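Local atomic coordinates of Trp Repressor Binding Protein (Bacillus subtilis, PDB entry 1RLI), a protein that is probably an NAD(P)H-dependent oxidoreductase that carries FMN as its cofactor and belongs to the SsuE family of flavodoxin-like flavoproteins. Residues D[62-67]-D[100-106]; D[78-82]-D[121-125]. One frame throughout, in Å; residues are numbered along the deposited sequence.

Contact 1: D[62-67]-D[100-106]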
loop_
_atom_site.group_PDB
_atom_site.type_symbol
_atom_site.label_atom_id
_atom_site.label_comp_id
_atom_site.label_asym_id
_atom_site.label_seq_id
_atom_site.Cartn_x
_atom_site.Cartn_y
_atom_site.Cartn_z
ATOM N N TYR D 62 -12.569 22.264 18.835
ATOM C CA TYR D 62 -11.302 21.561 18.600
ATOM C C TYR D 62 -10.352 21.578 19.799
ATOM O O TYR D 62 -9.806 20.537 20.157
ATOM C CB TYR D 62 -10.612 22.136 17.347
ATOM C CG TYR D 62 -9.270 21.510 17.026
ATOM C CD1 TYR D 62 -9.185 20.332 16.289
ATOM C CD2 TYR D 62 -8.092 22.103 17.460
ATOM C CE1 TYR D 62 -7.946 19.756 15.983
ATOM C CE2 TYR D 62 -6.838 21.526 17.166
ATOM C CZ TYR D 62 -6.781 20.354 16.423
ATOM O OH TYR D 62 -5.553 19.786 16.128
ATOM N N ASP D 63 -10.129 22.742 20.424
ATOM C CA ASP D 63 -9.236 22.804 21.585
ATOM C C ASP D 63 -9.725 21.919 22.729
ATOM O O ASP D 63 -8.916 21.290 23.402
ATOM C CB ASP D 63 -9.077 24.245 22.111
ATOM C CG ASP D 63 -8.366 25.156 21.125
ATOM O OD1 ASP D 63 -7.581 24.647 20.290
ATOM O OD2 ASP D 63 -8.588 26.390 21.194
ATOM N N SER D 64 -11.035 21.886 22.965
ATOM C CA SER D 64 -11.593 21.037 24.021
ATOM C C SER D 64 -11.332 19.561 23.715
ATOM O O SER D 64 -11.107 18.747 24.622
ATOM C CB SER D 64 -13.103 21.263 24.151
ATOM O OG SER D 64 -13.349 22.495 24.795
ATOM N N ILE D 65 -11.371 19.217 22.432
ATOM C CA ILE D 65 -11.133 17.837 22.022
ATOM C C ILE D 65 -9.677 17.454 22.264
ATOM O O ILE D 65 -9.384 16.393 22.825
ATOM C CB ILE D 65 -11.522 17.638 20.549
ATOM C CG1 ILE D 65 -13.045 17.765 20.437
ATOM C CG2 ILE D 65 -11.036 16.252 20.031
ATOM C CD1 ILE D 65 -13.605 17.710 19.019
ATOM N N ILE D 66 -8.763 18.337 21.875
ATOM C CA ILE D 66 -7.346 18.073 22.063
ATOM C C ILE D 66 -7.068 17.898 23.551
ATOM O O ILE D 66 -6.302 17.015 23.955
ATOM C CB ILE D 66 -6.487 19.229 21.521
ATOM C CG1 ILE D 66 -6.591 19.303 19.987
ATOM C CG2 ILE D 66 -5.051 19.030 21.911
ATOM C CD1 ILE D 66 -6.090 18.022 19.235
ATOM N N GLU D 67 -7.682 18.754 24.368
ATOM C CA GLU D 67 -7.488 18.667 25.819
ATOM C C GLU D 67 -7.875 17.283 26.341
ATOM O O GLU D 67 -7.160 16.680 27.147
ATOM C CB GLU D 67 -8.330 19.725 26.534
ATOM C CG GLU D 67 -7.802 21.138 26.383
ATOM C CD GLU D 67 -6.620 21.422 27.297
ATOM O OE1 GLU D 67 -6.028 20.456 27.828
ATOM O OE2 GLU D 67 -6.277 22.614 27.478
ATOM N N THR D 100 -1.603 22.453 15.887
ATOM C CA THR D 100 -1.355 22.155 17.287
ATOM C C THR D 100 0.116 21.916 17.574
ATOM O O THR D 100 0.584 22.197 18.674
ATOM C CB THR D 100 -2.214 20.953 17.710
ATOM O OG1 THR D 100 -3.571 21.211 17.312
ATOM C CG2 THR D 100 -2.149 20.744 19.194
ATOM N N LEU D 101 0.852 21.411 16.587
ATOM C CA LEU D 101 2.280 21.165 16.757
ATOM C C LEU D 101 3.055 22.478 16.856
ATOM O O LEU D 101 4.245 22.480 17.185
ATOM C CB LEU D 101 2.810 20.328 15.593
ATOM C CG LEU D 101 2.440 18.840 15.681
ATOM C CD1 LEU D 101 2.583 18.183 14.315
ATOM C CD2 LEU D 101 3.345 18.151 16.689
ATOM N N ARG D 102 2.373 23.592 16.586
ATOM C CA ARG D 102 2.999 24.913 16.658
ATOM C C ARG D 102 2.263 25.776 17.683
ATOM O O ARG D 102 2.539 26.971 17.805
ATOM C CB ARG D 102 2.921 25.601 15.280
ATOM C CG ARG D 102 3.545 24.778 14.146
ATOM C CD ARG D 102 3.684 25.563 12.839
ATOM N NE ARG D 102 2.398 25.945 12.265
ATOM C CZ ARG D 102 1.816 25.334 11.235
ATOM N NH1 ARG D 102 2.403 24.303 10.644
ATOM N NH2 ARG D 102 0.631 25.749 10.807
ATOM N N ASP D 103 1.337 25.160 18.421
ATOM C CA ASP D 103 0.482 25.873 19.388
ATOM C C ASP D 103 1.114 26.012 20.775
ATOM O O ASP D 103 1.289 25.026 21.466
ATOM C CB ASP D 103 -0.853 25.108 19.481
ATOM C CG ASP D 103 -1.946 25.877 20.195
ATOM O OD1 ASP D 103 -1.640 26.793 20.971
ATOM O OD2 ASP D 103 -3.128 25.551 19.977
ATOM N N PRO D 104 1.428 27.255 21.219
ATOM C CA PRO D 104 2.036 27.405 22.542
ATOM C C PRO D 104 1.132 26.986 23.700
ATOM O O PRO D 104 1.604 26.833 24.826
ATOM C CB PRO D 104 2.391 28.897 22.591
ATOM C CG PRO D 104 1.236 29.505 21.877
ATOM C CD PRO D 104 1.118 28.575 20.643
ATOM N N ARG D 105 -0.160 26.824 23.458
ATOM C CA ARG D 105 -1.042 26.397 24.538
ATOM C C ARG D 105 -0.924 24.894 24.802
ATOM O O ARG D 105 -1.410 24.392 25.816
ATOM C CB ARG D 105 -2.486 26.744 24.206
ATOM C CG ARG D 105 -2.716 28.223 24.031
ATOM C CD ARG D 105 -4.062 28.433 23.428
ATOM N NE ARG D 105 -4.165 27.706 22.168
ATOM C CZ ARG D 105 -5.313 27.481 21.540
ATOM N NH1 ARG D 105 -6.448 27.933 22.068
ATOM N NH2 ARG D 105 -5.334 26.819 20.395
ATOM N N PHE D 106 -0.278 24.185 23.884
ATOM C CA PHE D 106 -0.083 22.741 24.005
ATOM C C PHE D 106 1.378 22.531 23.655
ATOM O O PHE D 106 1.703 21.832 22.683
ATOM C CB PHE D 106 -0.971 22.004 23.004
ATOM C CG PHE D 106 -2.437 22.201 23.233
ATOM C CD1 PHE D 106 -3.077 21.559 24.295
ATOM C CD2 PHE D 106 -3.183 23.039 22.405
ATOM C CE1 PHE D 106 -4.435 21.748 24.527
ATOM C CE2 PHE D 106 -4.541 23.235 22.626
ATOM C CZ PHE D 106 -5.175 22.584 23.694
#
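Tyr-62 reaches Thr-100 with its phenol oxygen: Tyr-62 OH lies 2.7 Å from Thr-100 OG1, a hydrogen bond in which the threonine oxygen meets the phenol edge-on, level with the ring. The tyrosine CG stands anti to the backbone N (chi1 178°), which carries the ring across the side of helix 62-70 toward the end of helix 97-100; the ring also meets Phe-93 of helix 88-95. Next along the helix, Asp-63 forms a salt bridge with Arg-105. Asp-63 OD2 accepts Arg-105 NH1 at 2.8 Å, from above the carboxylate plane, while Arg-105 NH2 to Asp-63 OD1 is a weak bond, and the two flat groups stand 81° apart. Within the loop, by contrast, Arg-105 grips Asp-103 side-on, the bonds lying close to the guanidinium plane: Arg-105 NE gives a nearly straight 2.9 Å bond to Asp-103 OD1, Arg-105 NH2 a 2.6 Å bond to Asp-103 OD2, both on syn lone pairs. Asp-103 OD1 also accepts the backbone N of Arg-105, closing an Asx turn. Ile-66 lays CG2 over one face of the Phe-106 ring, 3.9 Å from its centroid, a CH-pi contact. Glu-67, bent at chi2, brings CD to 3.5 Å from Phe-106 CE1 at the ring edge. One guanidinium thus serves two carboxylates, which is likely to offset the repulsion between Asp-63 and Asp-103.

Contact 2: D[78-82]-D[121-125]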
loop_
_atom_site.group_PDB
_atom_site.type_symbol
_atom_site.label_atom_id
_atom_site.label_comp_id
_atom_site.label_asym_id
_atom_site.label_seq_id
_atom_site.Cartn_x
_atom_site.Cartn_y
_atom_site.Cartn_z
ATOM N N ALA D 78 -12.216 6.143 14.847
ATOM C CA ALA D 78 -13.278 5.403 14.174
ATOM C C ALA D 78 -13.814 6.222 13.020
ATOM O O ALA D 78 -14.217 7.373 13.200
ATOM C CB ALA D 78 -14.396 5.083 15.168
ATOM N N THR D 79 -13.866 5.627 11.834
ATOM C CA THR D 79 -14.327 6.411 10.688
ATOM C C THR D 79 -14.958 5.630 9.561
ATOM O O THR D 79 -14.630 4.477 9.342
ATOM C CB THR D 79 -13.138 7.163 10.036
ATOM O OG1 THR D 79 -13.601 7.973 8.941
ATOM C CG2 THR D 79 -12.115 6.133 9.463
ATOM N N PRO D 80 -15.899 6.254 8.845
ATOM C CA PRO D 80 -16.497 5.544 7.720
ATOM C C PRO D 80 -15.459 5.736 6.619
ATOM O O PRO D 80 -14.618 6.648 6.703
ATOM C CB PRO D 80 -17.785 6.329 7.448
ATOM C CG PRO D 80 -17.488 7.695 7.943
ATOM C CD PRO D 80 -16.709 7.425 9.220
ATOM N N ILE D 81 -15.478 4.888 5.606
ATOM C CA ILE D 81 -14.533 5.038 4.511
ATOM C C ILE D 81 -15.294 5.773 3.415
ATOM O O ILE D 81 -16.258 5.250 2.858
ATOM C CB ILE D 81 -14.035 3.667 3.970
ATOM C CG1 ILE D 81 -13.307 2.890 5.089
ATOM C CG2 ILE D 81 -13.074 3.888 2.784
ATOM C CD1 ILE D 81 -12.833 1.489 4.672
ATOM N N TYR D 82 -14.886 7.007 3.151
ATOM C CA TYR D 82 -15.506 7.825 2.103
ATOM C C TYR D 82 -14.459 7.984 1.026
ATOM O O TYR D 82 -13.356 8.487 1.292
ATOM C CB TYR D 82 -15.861 9.229 2.583
ATOM C CG TYR D 82 -16.969 9.325 3.608
ATOM C CD1 TYR D 82 -17.858 8.273 3.823
ATOM C CD2 TYR D 82 -17.131 10.501 4.350
ATOM C CE1 TYR D 82 -18.898 8.398 4.773
ATOM C CE2 TYR D 82 -18.149 10.629 5.287
ATOM C CZ TYR D 82 -19.020 9.581 5.491
ATOM O OH TYR D 82 -20.007 9.728 6.441
ATOM N N ILE D 121 -10.735 1.949 13.467
ATOM C CA ILE D 121 -11.927 1.170 13.110
ATOM C C ILE D 121 -12.467 1.912 11.883
ATOM O O ILE D 121 -12.777 3.100 11.976
ATOM C CB ILE D 121 -13.012 1.194 14.216
ATOM C CG1 ILE D 121 -12.497 0.462 15.461
ATOM C CG2 ILE D 121 -14.285 0.544 13.700
ATOM C CD1 ILE D 121 -13.403 0.599 16.653
ATOM N N ALA D 122 -12.554 1.230 10.742
ATOM C CA ALA D 122 -13.040 1.855 9.514
ATOM C C ALA D 122 -14.066 0.950 8.845
ATOM O O ALA D 122 -13.863 -0.263 8.712
ATOM C CB ALA D 122 -11.874 2.132 8.553
ATOM N N VAL D 123 -15.166 1.547 8.428
ATOM C CA VAL D 123 -16.235 0.781 7.811
ATOM C C VAL D 123 -16.546 1.342 6.446
ATOM O O VAL D 123 -16.716 2.544 6.306
ATOM C CB VAL D 123 -17.521 0.844 8.674
ATOM C CG1 VAL D 123 -18.619 -0.004 8.032
ATOM C CG2 VAL D 123 -17.227 0.366 10.081
ATOM N N GLY D 124 -16.645 0.454 5.454
ATOM C CA GLY D 124 -16.940 0.870 4.092
ATOM C C GLY D 124 -17.811 -0.157 3.389
ATOM O O GLY D 124 -17.884 -1.304 3.822
ATOM N N GLY D 125 -18.458 0.243 2.294
ATOM C CA GLY D 125 -19.327 -0.685 1.589
ATOM C C GLY D 125 -18.777 -1.232 0.291
ATOM O O GLY D 125 -19.461 -1.972 -0.425
HETATM O O HOH W 1 -18.359 3.371 2.557
#
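Neighbouring parallel strands of the flavodoxin-like alpha/beta sheet, 74-80 and 117-124, run side by side here at their C-terminal ends, the end of the sheet where flavodoxin-like proteins bind FMN. Three backbone bonds join them: Thr-79 N to Ile-121 O at 2.8 Å, Val-123 N to Thr-79 O at 3.1 Å and Ile-81 N to Val-123 O at 2.7 Å. Ala-78, Pro-80, Ile-121 and Val-123 share the face covered by helix 18-27; Thr-79 and Ala-122 point to the other. Thr-79 OG1, anti to the backbone N (chi1 -178°), reaches forward along the chain to donate a 2.8 Å bond to Pro-80 O and also pairs with Ser-87 N, whereas Thr-79 CG2 lies 4.1 Å from Ala-122 CB. A valine in place of Thr-79 would probably leave Pro-80 O and Ser-87 N without this shared hydroxyl partner and the loop at Ser-87 less firmly held. Ile-81 packs its CG1 against Ala-122 CB at 3.8 Å, with its CD1 near Gly-124 N. Farther on, a water bridges the diverging strand ends, donating to Ile-81 O at 2.8 Å and accepting from Gly-125 N at 3.1 Å.

In the fold
From the N terminus the chain lays down strand 6-10, the neighbour of strand 74-80 in the sheet, before it reaches helix 62-70, the first half of contact 1. Strand 74-80 follows directly and supplies 78-82. The chain then passes through helices 88-95 and 97-100. The loop segment 100-106 returns to helix 62-70, closing the loop of contact 1. After helix 109-114, strand 117-124 comes in beside strand 74-80 and closes contact 2. The segments alternate, so the two loops cross. Their centres are about 26 Å apart, on opposite sides of the chain's centre: contact 1 ties a peripheral loop to a helix, contact 2 joins two neighbouring inner strands of the sheet.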